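Local coordinates for protein chitooligosaccharide oxidase (PDB 6Y0R) that oxidises the C1 hydroxyl of chitooligosaccharides to the corresponding lactones with a bicovalently bound FAD, passing the electrons to molecular oxygen and releasing hydrogen peroxide, at residues 153-158 / 322-327; 116-121 / 130-135; 136-141 / 310-315; 169-174 / 281-286. One frame throughout, in Å; residues are numbered along the deposited sequence.

How the contacts relate
The centres of contacts 1, 2 and 3 are 11 to 14 Å apart, and helix 134-145 joins contact 2 to contact 3. Contact 4, centred about 14 Å from contact 3, touches it through Val171 and Trp312; contacts 2 and 4, about 22 Å apart, do not touch. Along the chain, contact 2 closes first, contacts 1 and 3 cross because their segments alternate, and contact 4 is nested inside the loops closed by both. Residues 116-141, 153-158 and 169-174 fall within the FAD-binding PCMH-type range, whereas 281-286 and 310-315 belong to or adjoin the seven-stranded antiparallel sheet. Contacts 1, 3 and 4 therefore join the flavin-binding part to the sheet-bearing part and its connections.

Contact 1: residues 153-158 / 322-327; sequences TCPGVG and AGVNVN. With FAD (flavin-adenine dinucleotide), chain B.
Pro155 and Val324 meet almost at right angles, and the proline ring supplies most of the tight part of this contact. Pro155 CG lies 3.7 Å from Val324 CG1, the methyl placed anti to the backbone N (chi1 175°), and at the same distance from the carbonyl atom Asn325 O. Its neighbour CB faces the backbone of the second loop, 4.0 Å from Val326 CA. No hydrogen bond crosses between the two segments, so the contact rests on van der Waals packing of a buried proline against a valine methyl and the backbone of 325-326. The other side is looser: Val324 and Asn325 are exposed, and residues 322-323, exposed as well, make no contact with 153-158.

Behind Pro155, the 153-158 loop holds the flavin. The 1.7 Å separation of Cys154 SG and FAD C6 is that of a covalent bond; this is the cysteinyl half of a bicovalent linkage, the other half of which is probably made by His94. Thr153 N donates to FAD O4 at an N-H...O angle of 158°, joined by a weak bond from Thr153 OG1. A type I turn from Cys154 to Val157 brings Val157 CG2 to 3.5 Å from FAD C9 and leads to Gly158 N, which bonds FAD O2P over 2.9 Å. One short loop thus reaches both the isoalloxazine and the pyrophosphate.

Strand 147-148 precedes this loop and helix 159-165 follows it. Helix 134-145 meets it through Leu134, which touches Val157, while helix 312-320 flanks the contact, with Ala320 against Pro155 and Met313 against Val326.

Contact 2: residues 116-121 / 130-135; sequences YSVKLA and PGARLG
Tyr116 and Ala132 bring their backbones together, their CA atoms being 3.8 Å apart. Tyr116 CB rests 3.7 Å from Ala132 CA, and in return the methyl Ala132 CB lies 3.7 Å from the carbonyl atom Tyr116 O. Val118 adds a lighter touch, its CG2 being 4.2 Å from Ala132 CB. No hydrogen bond links the segments, so the first shell consists of van der Waals contacts around one small residue, backbone and methyl alike.

The tyrosine ring takes no part in that shell. With chi1 at 55°, CG sits between the backbone N and the carbonyl carbon, and the ring is carried away from 130-135 to meet His136 edge-to-face. Farther out, Ser117 is tied to Gln129 through its backbone, and Ser117 N also bonds Gln129 OE1. On the other segment, Arg133 forms a salt bridge with Asp113 and a cation-pi contact with Tyr333, while Pro130 touches the FAD.

Strands 118-120 and 125-128 form an antiparallel hairpin, and the chain leaving it passes through 130-133 to enter helix 134-145. Val118 packs on that helix at His136, Glu140 and Leu141, and Ala132 on Val137.

Contact 3: residues 136-141 / 310-315; sequences HVATEL and VDWMGL
Met313 reaches over the backbone of helix 134-145 at Ala138 and Thr139. Its SD lies 3.9 Å from Thr139 CA and 4.0 Å from Ala138 O, while the terminal methyl CE is 3.6 Å from Thr139 OG1. The torsions account for this reach: CG leaves anti to the backbone N (chi1 -165°), and bends at chi2 (69°) and again at chi3 bring first the sulfur and then the methyl to the opposing helix. The threonine hydroxyl touched by the methyl has its polar partner within its own helix, Gly135 O, so its encounter with CE is a packing contact.

Trp312, one residue earlier, approaches Ala138, with NE1 4.5 Å from Ala138 CB and the methyl oblique to the indole. A water bridges the same two residues. It donates to Ala138 O at 2.8 Å and accepts a weak bond from Trp312 NE1, giving the indole nitrogen a water-mediated link to the helix carbonyl. The segments share no direct hydrogen bond, and the nearest CA pair, Thr139 and Met313, is 7.1 Å apart, so side chains and water span the interval between backbones.

The beginning of the second helix is fixed locally. Asp311 occupies its N-cap, and OD1 accepts from Gly314 N at an N-H...O angle of 165°, nearly along the C-O axis.

Strand 305-310 leads directly into helix 312-320 at the border of the seven-stranded sheet, where Leu315 packs against Ile233 and Tyr235 of strand 233-239. Trp142 of helix 134-145 extends the interface by touching Asp311, Trp312 and Met313.

Contact 4: residues 169-174 / 281-286; sequences GMVARK and AYIGDE
Met170 meets Ala281 at the root of its side chain, with Met170 CB 3.8 Å from Ala281 CB. The same alanine methyl is 3.6 Å from Met170 O, so it packs against both the backbone and the base of the methionine. Farther along, the Met170 side chain leads away from residues 281-286, to touch Thr153 and Gln268 of the adjacent strand 265-272. A water lies near both Met170 O and Ala281 O, 2.8 Å from the former.

A type I turn from Gly169 to Ala172 brings in Val171 next. Its CG1, anti to the carbonyl carbon (chi1 -66°), lies 3.9 Å from Ile283 CD1, and the two side chains cross at about a right angle. Lys174, in the short helix 172-175, lays its aliphatic base against the same methyl: Lys174 CG and Ile283 CD1 are 3.6 Å apart. Its ammonium group goes elsewhere, to a salt bridge with Glu264. Ile283 CD1 thus touches both a valine branch and a lysine stem.

Beyond the strand, Asp285 caps helix 286-300 through a bond from Ser288 N. The contact joins the PCMH-type FAD-binding region to the antiparallel sheet of the substrate domain, the two-domain architecture of the VAO/PCMH flavoprotein family, to which berberine-bridge-enzyme-like oxidases belong.

Contact 1: residues 153-158 / 322-327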
# COMPACT_ATOMS: atom_id res chain seq x y z
N THR A 153 6.54 5.65 -1.48
CA THR A 153 7.66 5.96 -2.37
C THR A 153 7.54 5.20 -3.67
O THR A 153 8.11 5.56 -4.63
CB THR A 153 8.99 5.62 -1.70
OG1 THR A 153 8.95 4.24 -1.39
CG2 THR A 153 9.23 6.42 -0.44
N CYS A 154 6.82 4.15 -3.88
CA CYS A 154 7.13 3.86 -5.35
C CYS A 154 6.47 4.75 -6.46
O CYS A 154 5.26 4.77 -6.48
CB CYS A 154 6.72 2.42 -5.43
SG CYS A 154 7.81 1.50 -4.34
N PRO A 155 7.09 5.49 -7.45
CA PRO A 155 6.33 6.40 -8.33
C PRO A 155 5.33 5.73 -9.30
O PRO A 155 4.35 6.38 -9.76
CB PRO A 155 7.36 7.15 -9.19
CG PRO A 155 8.59 6.27 -9.09
CD PRO A 155 8.53 5.60 -7.73
N GLY A 156 5.52 4.42 -9.51
CA GLY A 156 4.68 3.64 -10.43
C GLY A 156 3.42 3.13 -9.78
O GLY A 156 2.57 2.58 -10.49
N VAL A 157 3.32 3.21 -8.46
CA VAL A 157 2.15 2.66 -7.73
C VAL A 157 0.91 3.46 -8.12
O VAL A 157 0.95 4.68 -8.25
CB VAL A 157 2.40 2.70 -6.21
CG1 VAL A 157 1.11 2.58 -5.41
CG2 VAL A 157 3.41 1.66 -5.84
N GLY A 158 -0.21 2.77 -8.30
CA GLY A 158 -1.45 3.49 -8.57
C GLY A 158 -2.00 4.14 -7.33
O GLY A 158 -2.01 3.50 -6.28
N ALA A 322 17.54 5.85 -8.63
CA ALA A 322 18.28 6.26 -9.85
C ALA A 322 17.61 5.70 -11.11
O ALA A 322 17.34 4.50 -11.14
CB ALA A 322 19.71 5.77 -9.73
N GLY A 323 17.32 6.55 -12.11
CA GLY A 323 16.89 6.11 -13.46
C GLY A 323 15.46 5.61 -13.55
O GLY A 323 15.10 5.03 -14.60
N VAL A 324 14.63 5.82 -12.52
CA VAL A 324 13.18 5.48 -12.57
C VAL A 324 12.41 6.72 -13.05
O VAL A 324 12.75 7.85 -12.62
CB VAL A 324 12.68 4.99 -11.19
CG1 VAL A 324 11.18 4.74 -11.19
CG2 VAL A 324 13.44 3.75 -10.72
N ASN A 325 11.42 6.52 -13.91
CA ASN A 325 10.49 7.58 -14.35
C ASN A 325 9.67 8.01 -13.14
O ASN A 325 8.90 7.19 -12.64
CB ASN A 325 9.62 7.11 -15.51
CG ASN A 325 8.76 8.18 -16.14
OD1 ASN A 325 8.04 7.90 -17.09
ND2 ASN A 325 8.79 9.40 -15.64
N VAL A 326 9.83 9.25 -12.73
CA VAL A 326 9.14 9.83 -11.55
C VAL A 326 7.77 10.37 -11.98
O VAL A 326 6.97 10.70 -11.07
CB VAL A 326 10.01 10.89 -10.87
CG1 VAL A 326 9.35 11.43 -9.63
CG2 VAL A 326 11.37 10.28 -10.54
N ASN A 327 7.47 10.41 -13.27
CA ASN A 327 6.16 10.91 -13.74
C ASN A 327 5.55 9.95 -14.75
O ASN A 327 5.28 10.32 -15.90
CB ASN A 327 6.28 12.34 -14.23
CG ASN A 327 4.93 12.93 -14.60
OD1 ASN A 327 3.89 12.56 -14.07
ND2 ASN A 327 4.93 13.84 -15.56
PA FAD B . -3.71 -2.62 -8.23
O1A FAD B . -3.11 -3.96 -8.38
O2A FAD B . -4.21 -1.89 -9.41
O5B FAD B . -4.89 -2.65 -7.16
C5B FAD B . -4.68 -3.04 -5.81
C4B FAD B . -6.01 -3.43 -5.18
O4B FAD B . -6.89 -2.29 -5.16
C3B FAD B . -6.83 -4.52 -5.91
O3B FAD B . -7.68 -5.22 -4.98
C2B FAD B . -7.69 -3.70 -6.86
O2B FAD B . -8.84 -4.38 -7.35
C1B FAD B . -8.02 -2.52 -5.99
N9A FAD B . -8.31 -1.29 -6.72
C8A FAD B . -7.42 -0.56 -7.45
N7A FAD B . -7.98 0.51 -8.01
C5A FAD B . -9.31 0.45 -7.61
C6A FAD B . -10.41 1.29 -7.87
N6A FAD B . -10.29 2.40 -8.60
N1A FAD B . -11.62 0.94 -7.36
C2A FAD B . -11.69 -0.20 -6.65
N3A FAD B . -10.71 -1.05 -6.32
C4A FAD B . -9.53 -0.67 -6.84
N1 FAD B . 2.71 0.66 -0.23
C2 FAD B . 2.85 1.59 0.73
O2 FAD B . 1.92 1.77 1.60
N3 FAD B . 3.97 2.37 0.76
C4 FAD B . 5.00 2.26 -0.16
O4 FAD B . 5.99 3.01 -0.08
C4X FAD B . 4.88 1.30 -1.19
N5 FAD B . 5.83 1.20 -2.12
C5X FAD B . 5.61 0.35 -3.18
C6 FAD B . 6.57 0.28 -4.22
C7 FAD B . 6.40 -0.58 -5.29
C7M FAD B . 7.44 -0.67 -6.39
C8 FAD B . 5.19 -1.38 -5.38
C8M FAD B . 4.86 -2.26 -6.57
C9 FAD B . 4.27 -1.33 -4.31
C9A FAD B . 4.47 -0.49 -3.21
N10 FAD B . 3.52 -0.42 -2.18
C10 FAD B . 3.67 0.51 -1.14
C1' FAD B . 2.33 -1.28 -2.15
C2' FAD B . 1.13 -0.59 -2.80
O2' FAD B . 0.57 0.39 -1.92
C3' FAD B . 0.11 -1.65 -3.13
O3' FAD B . 0.76 -2.56 -4.04
C4' FAD B . -1.14 -1.01 -3.74
O4' FAD B . -2.31 -1.80 -3.49
C5' FAD B . -0.93 -0.83 -5.21
O5' FAD B . -2.00 -0.06 -5.80
P FAD B . -2.20 -0.17 -7.36
O1P FAD B . -3.33 0.71 -7.75
O2P FAD B . -0.93 -0.02 -8.10
O3P FAD B . -2.57 -1.74 -7.51

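Contact 2: residues 116-121 / 130-135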
# COMPACT_ATOMS: atom_id res chain seq x y z
N TYR A 116 -5.91 9.40 -15.53
CA TYR A 116 -4.81 9.76 -14.61
C TYR A 116 -4.86 11.26 -14.32
O TYR A 116 -3.85 11.83 -13.89
CB TYR A 116 -3.47 9.26 -15.14
CG TYR A 116 -3.10 9.68 -16.54
CD1 TYR A 116 -2.60 10.95 -16.78
CD2 TYR A 116 -3.18 8.80 -17.59
CE1 TYR A 116 -2.25 11.35 -18.06
CE2 TYR A 116 -2.84 9.18 -18.88
CZ TYR A 116 -2.37 10.45 -19.11
OH TYR A 116 -2.01 10.79 -20.38
N SER A 117 -6.04 11.88 -14.44
CA SER A 117 -6.24 13.33 -14.21
C SER A 117 -5.92 13.68 -12.76
O SER A 117 -6.40 12.98 -11.84
CB SER A 117 -7.66 13.73 -14.56
OG SER A 117 -7.89 15.05 -14.13
N VAL A 118 -5.13 14.73 -12.53
CA VAL A 118 -4.93 15.35 -11.20
C VAL A 118 -5.35 16.80 -11.32
O VAL A 118 -4.70 17.53 -12.13
CB VAL A 118 -3.46 15.25 -10.79
CG1 VAL A 118 -3.25 15.92 -9.44
CG2 VAL A 118 -2.94 13.83 -10.82
N LYS A 119 -6.32 17.23 -10.53
CA LYS A 119 -6.84 18.63 -10.57
C LYS A 119 -6.77 19.26 -9.19
O LYS A 119 -7.58 18.92 -8.31
CB LYS A 119 -8.27 18.63 -11.13
CG LYS A 119 -8.40 18.15 -12.56
CD LYS A 119 -9.84 18.19 -13.06
CE LYS A 119 -10.00 17.59 -14.44
NZ LYS A 119 -11.45 17.41 -14.76
N LEU A 120 -6.01 20.20 -9.03
CA LEU A 120 -5.88 20.94 -7.76
C LEU A 120 -6.69 22.22 -7.87
O LEU A 120 -6.44 22.99 -8.83
CB LEU A 120 -4.41 21.26 -7.54
CG LEU A 120 -3.99 22.08 -6.33
CD1 LEU A 120 -4.30 21.37 -5.04
CD2 LEU A 120 -2.56 22.63 -6.33
N ALA A 121 -7.38 22.46 -6.84
CA ALA A 121 -8.27 23.64 -6.74
C ALA A 121 -7.61 24.71 -5.87
O ALA A 121 -6.65 24.41 -5.12
CB ALA A 121 -9.62 23.22 -6.19
N PRO A 130 -8.11 7.53 -9.90
CA PRO A 130 -7.29 6.52 -9.23
C PRO A 130 -6.22 5.87 -10.12
O PRO A 130 -5.26 5.33 -9.58
CB PRO A 130 -8.30 5.44 -8.81
CG PRO A 130 -9.45 5.63 -9.79
CD PRO A 130 -9.52 7.13 -10.04
N GLY A 131 -6.37 5.93 -11.44
CA GLY A 131 -5.37 5.47 -12.39
C GLY A 131 -4.12 6.36 -12.44
O GLY A 131 -3.17 5.94 -13.04
N ALA A 132 -4.11 7.50 -11.76
CA ALA A 132 -2.90 8.33 -11.63
C ALA A 132 -1.87 7.57 -10.77
O ALA A 132 -2.20 7.22 -9.61
CB ALA A 132 -3.24 9.64 -11.00
N ARG A 133 -0.65 7.41 -11.26
CA ARG A 133 0.43 6.80 -10.44
C ARG A 133 1.00 7.84 -9.48
O ARG A 133 0.89 9.04 -9.76
CB ARG A 133 1.47 6.17 -11.36
CG ARG A 133 0.89 5.08 -12.25
CD ARG A 133 1.90 4.51 -13.23
NE ARG A 133 1.25 3.63 -14.17
CZ ARG A 133 0.95 2.36 -13.94
NH1 ARG A 133 0.25 1.65 -14.82
NH2 ARG A 133 1.37 1.81 -12.81
N LEU A 134 1.55 7.39 -8.36
CA LEU A 134 1.95 8.29 -7.25
C LEU A 134 2.94 9.34 -7.79
O LEU A 134 2.90 10.47 -7.33
CB LEU A 134 2.58 7.50 -6.11
CG LEU A 134 1.67 6.52 -5.43
CD1 LEU A 134 2.41 5.87 -4.29
CD2 LEU A 134 0.40 7.17 -4.94
N GLY A 135 3.87 8.96 -8.66
CA GLY A 135 4.85 9.95 -9.17
C GLY A 135 4.16 11.03 -9.98
O GLY A 135 4.51 12.23 -9.87

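Contact 3: residues 136-141 / 310-315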
# COMPACT_ATOMS: atom_id res chain seq x y z
N HIS A 136 3.10 10.66 -10.71
CA HIS A 136 2.32 11.63 -11.50
C HIS A 136 1.50 12.51 -10.56
O HIS A 136 1.42 13.72 -10.74
CB HIS A 136 1.46 10.91 -12.53
CG HIS A 136 0.63 11.83 -13.33
ND1 HIS A 136 1.20 12.80 -14.19
CD2 HIS A 136 -0.71 11.97 -13.42
CE1 HIS A 136 0.21 13.45 -14.79
NE2 HIS A 136 -0.98 12.96 -14.33
N VAL A 137 0.90 11.93 -9.53
CA VAL A 137 0.22 12.70 -8.46
C VAL A 137 1.19 13.73 -7.89
O VAL A 137 0.82 14.93 -7.79
CB VAL A 137 -0.30 11.78 -7.35
CG1 VAL A 137 -0.79 12.57 -6.14
CG2 VAL A 137 -1.40 10.91 -7.90
N ALA A 138 2.37 13.27 -7.46
CA ALA A 138 3.32 14.16 -6.75
C ALA A 138 3.78 15.27 -7.73
O ALA A 138 3.79 16.46 -7.33
CB ALA A 138 4.50 13.42 -6.22
N THR A 139 4.08 14.89 -8.97
CA THR A 139 4.58 15.86 -9.98
C THR A 139 3.51 16.93 -10.22
O THR A 139 3.81 18.16 -10.22
CB THR A 139 4.98 15.15 -11.27
OG1 THR A 139 6.06 14.27 -10.93
CG2 THR A 139 5.44 16.10 -12.35
N GLU A 140 2.27 16.52 -10.44
CA GLU A 140 1.16 17.45 -10.76
C GLU A 140 0.82 18.33 -9.57
O GLU A 140 0.63 19.52 -9.76
CB GLU A 140 -0.10 16.71 -11.24
CG GLU A 140 0.05 16.17 -12.64
CD GLU A 140 0.07 17.23 -13.74
OE1 GLU A 140 -0.34 18.35 -13.47
OE2 GLU A 140 0.50 16.90 -14.87
N LEU A 141 0.75 17.80 -8.36
CA LEU A 141 0.39 18.65 -7.21
C LEU A 141 1.52 19.65 -6.96
O LEU A 141 1.24 20.78 -6.55
CB LEU A 141 0.09 17.80 -5.98
CG LEU A 141 -1.14 16.92 -6.10
CD1 LEU A 141 -1.32 16.15 -4.79
CD2 LEU A 141 -2.41 17.73 -6.42
N VAL A 310 16.40 18.60 0.98
CA VAL A 310 15.85 18.82 -0.38
C VAL A 310 14.46 19.42 -0.22
O VAL A 310 14.04 19.72 0.91
CB VAL A 310 15.85 17.50 -1.17
CG1 VAL A 310 17.26 17.03 -1.45
CG2 VAL A 310 15.08 16.41 -0.45
N ASP A 311 13.76 19.66 -1.32
CA ASP A 311 12.33 20.02 -1.30
C ASP A 311 11.53 18.75 -1.56
O ASP A 311 12.11 17.68 -1.81
CB ASP A 311 12.03 21.19 -2.25
CG ASP A 311 12.24 20.88 -3.71
OD1 ASP A 311 12.03 19.71 -4.13
OD2 ASP A 311 12.61 21.84 -4.43
N TRP A 312 10.23 18.86 -1.43
CA TRP A 312 9.34 17.70 -1.55
C TRP A 312 9.58 16.93 -2.85
O TRP A 312 9.69 15.69 -2.86
CB TRP A 312 7.90 18.20 -1.44
CG TRP A 312 6.91 17.10 -1.63
CD1 TRP A 312 6.09 16.87 -2.69
CD2 TRP A 312 6.73 16.01 -0.73
NE1 TRP A 312 5.39 15.72 -2.50
CE2 TRP A 312 5.73 15.18 -1.29
CE3 TRP A 312 7.32 15.66 0.49
CZ2 TRP A 312 5.27 14.03 -0.65
CZ3 TRP A 312 6.84 14.55 1.13
CH2 TRP A 312 5.84 13.75 0.57
N MET A 313 9.64 17.61 -4.00
CA MET A 313 9.79 16.89 -5.28
C MET A 313 11.18 16.24 -5.33
O MET A 313 11.28 15.14 -5.88
CB MET A 313 9.57 17.86 -6.45
CG MET A 313 9.35 17.20 -7.73
SD MET A 313 7.75 16.32 -7.79
CE MET A 313 8.41 14.72 -8.25
N GLY A 314 12.20 16.85 -4.74
CA GLY A 314 13.55 16.27 -4.55
C GLY A 314 13.52 15.00 -3.70
O GLY A 314 14.23 14.03 -4.03
N LEU A 315 12.70 15.00 -2.66
CA LEU A 315 12.53 13.84 -1.76
C LEU A 315 11.86 12.73 -2.56
O LEU A 315 12.34 11.58 -2.50
CB LEU A 315 11.73 14.33 -0.55
CG LEU A 315 11.63 13.42 0.68
CD1 LEU A 315 10.78 12.24 0.40
CD2 LEU A 315 12.96 13.08 1.28
O HOH W 1 3.37 16.67 -4.55

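Contact 4: residues 169-174 / 281-286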
# COMPACT_ATOMS: atom_id res chain seq x y z
N GLY A 169 3.99 6.35 3.76
CA GLY A 169 5.26 6.85 3.21
C GLY A 169 6.02 7.73 4.18
O GLY A 169 5.75 7.67 5.39
N MET A 170 6.93 8.51 3.62
CA MET A 170 7.97 9.20 4.41
C MET A 170 7.45 10.41 5.20
O MET A 170 8.28 11.00 5.89
CB MET A 170 9.08 9.64 3.45
CG MET A 170 9.77 8.44 2.84
SD MET A 170 10.68 7.63 4.15
CE MET A 170 10.83 5.98 3.45
N VAL A 171 6.19 10.82 5.06
CA VAL A 171 5.63 11.83 5.99
C VAL A 171 4.40 11.29 6.70
O VAL A 171 3.57 12.12 7.14
CB VAL A 171 5.36 13.18 5.30
CG1 VAL A 171 6.68 13.80 4.85
CG2 VAL A 171 4.36 13.09 4.16
N ALA A 172 4.24 9.97 6.81
CA ALA A 172 3.03 9.37 7.42
C ALA A 172 2.84 9.88 8.85
O ALA A 172 1.69 10.09 9.27
CB ALA A 172 3.16 7.86 7.39
N ARG A 173 3.89 9.97 9.64
CA ARG A 173 3.68 10.26 11.08
C ARG A 173 3.24 11.71 11.20
O ARG A 173 2.57 12.02 12.19
CB ARG A 173 4.91 9.96 11.91
CG ARG A 173 5.23 8.47 11.92
CD ARG A 173 6.35 8.08 12.86
NE ARG A 173 5.98 8.19 14.28
CZ ARG A 173 6.30 9.18 15.08
NH1 ARG A 173 6.96 10.23 14.63
NH2 ARG A 173 5.94 9.11 16.35
N LYS A 174 3.52 12.57 10.22
CA LYS A 174 3.02 13.97 10.31
C LYS A 174 1.63 14.12 9.70
O LYS A 174 0.79 14.87 10.26
CB LYS A 174 3.99 14.92 9.64
CG LYS A 174 3.61 16.39 9.72
CD LYS A 174 3.71 16.93 11.14
CE LYS A 174 3.22 18.37 11.20
NZ LYS A 174 3.54 18.95 12.51
N ALA A 281 12.81 10.23 6.80
CA ALA A 281 12.68 11.63 6.36
C ALA A 281 12.24 12.49 7.53
O ALA A 281 11.47 12.05 8.36
CB ALA A 281 11.70 11.78 5.23
N TYR A 282 12.70 13.74 7.52
CA TYR A 282 12.44 14.70 8.60
C TYR A 282 11.91 16.00 7.98
O TYR A 282 12.60 16.60 7.14
CB TYR A 282 13.71 14.94 9.39
CG TYR A 282 13.59 16.02 10.44
CD1 TYR A 282 13.04 15.72 11.68
CD2 TYR A 282 14.06 17.30 10.21
CE1 TYR A 282 12.92 16.67 12.68
CE2 TYR A 282 13.93 18.27 11.20
CZ TYR A 282 13.38 17.95 12.43
OH TYR A 282 13.25 18.92 13.40
N ILE A 283 10.73 16.44 8.36
CA ILE A 283 10.19 17.72 7.84
C ILE A 283 10.93 18.83 8.58
O ILE A 283 10.69 19.09 9.77
CB ILE A 283 8.68 17.82 7.98
CG1 ILE A 283 7.99 16.69 7.23
CG2 ILE A 283 8.17 19.16 7.48
CD1 ILE A 283 6.59 16.51 7.68
N GLY A 284 11.87 19.44 7.90
CA GLY A 284 12.76 20.46 8.47
C GLY A 284 14.16 20.31 7.91
O GLY A 284 14.38 19.49 6.99
N ASP A 285 15.10 21.10 8.42
CA ASP A 285 16.46 21.14 7.85
C ASP A 285 17.44 20.17 8.53
O ASP A 285 17.11 19.50 9.52
CB ASP A 285 17.01 22.57 7.84
CG ASP A 285 17.27 23.18 9.20
OD1 ASP A 285 17.46 22.45 10.17
OD2 ASP A 285 17.36 24.42 9.23
N GLU A 286 18.62 20.08 7.95
CA GLU A 286 19.59 19.06 8.37
C GLU A 286 20.01 19.29 9.82
O GLU A 286 20.11 18.31 10.61
CB GLU A 286 20.79 19.05 7.44
CG GLU A 286 21.79 18.00 7.85
CD GLU A 286 22.88 17.71 6.83
OE1 GLU A 286 22.84 18.28 5.73
OE2 GLU A 286 23.74 16.86 7.13
O HOH W 2 8.73 13.11 7.62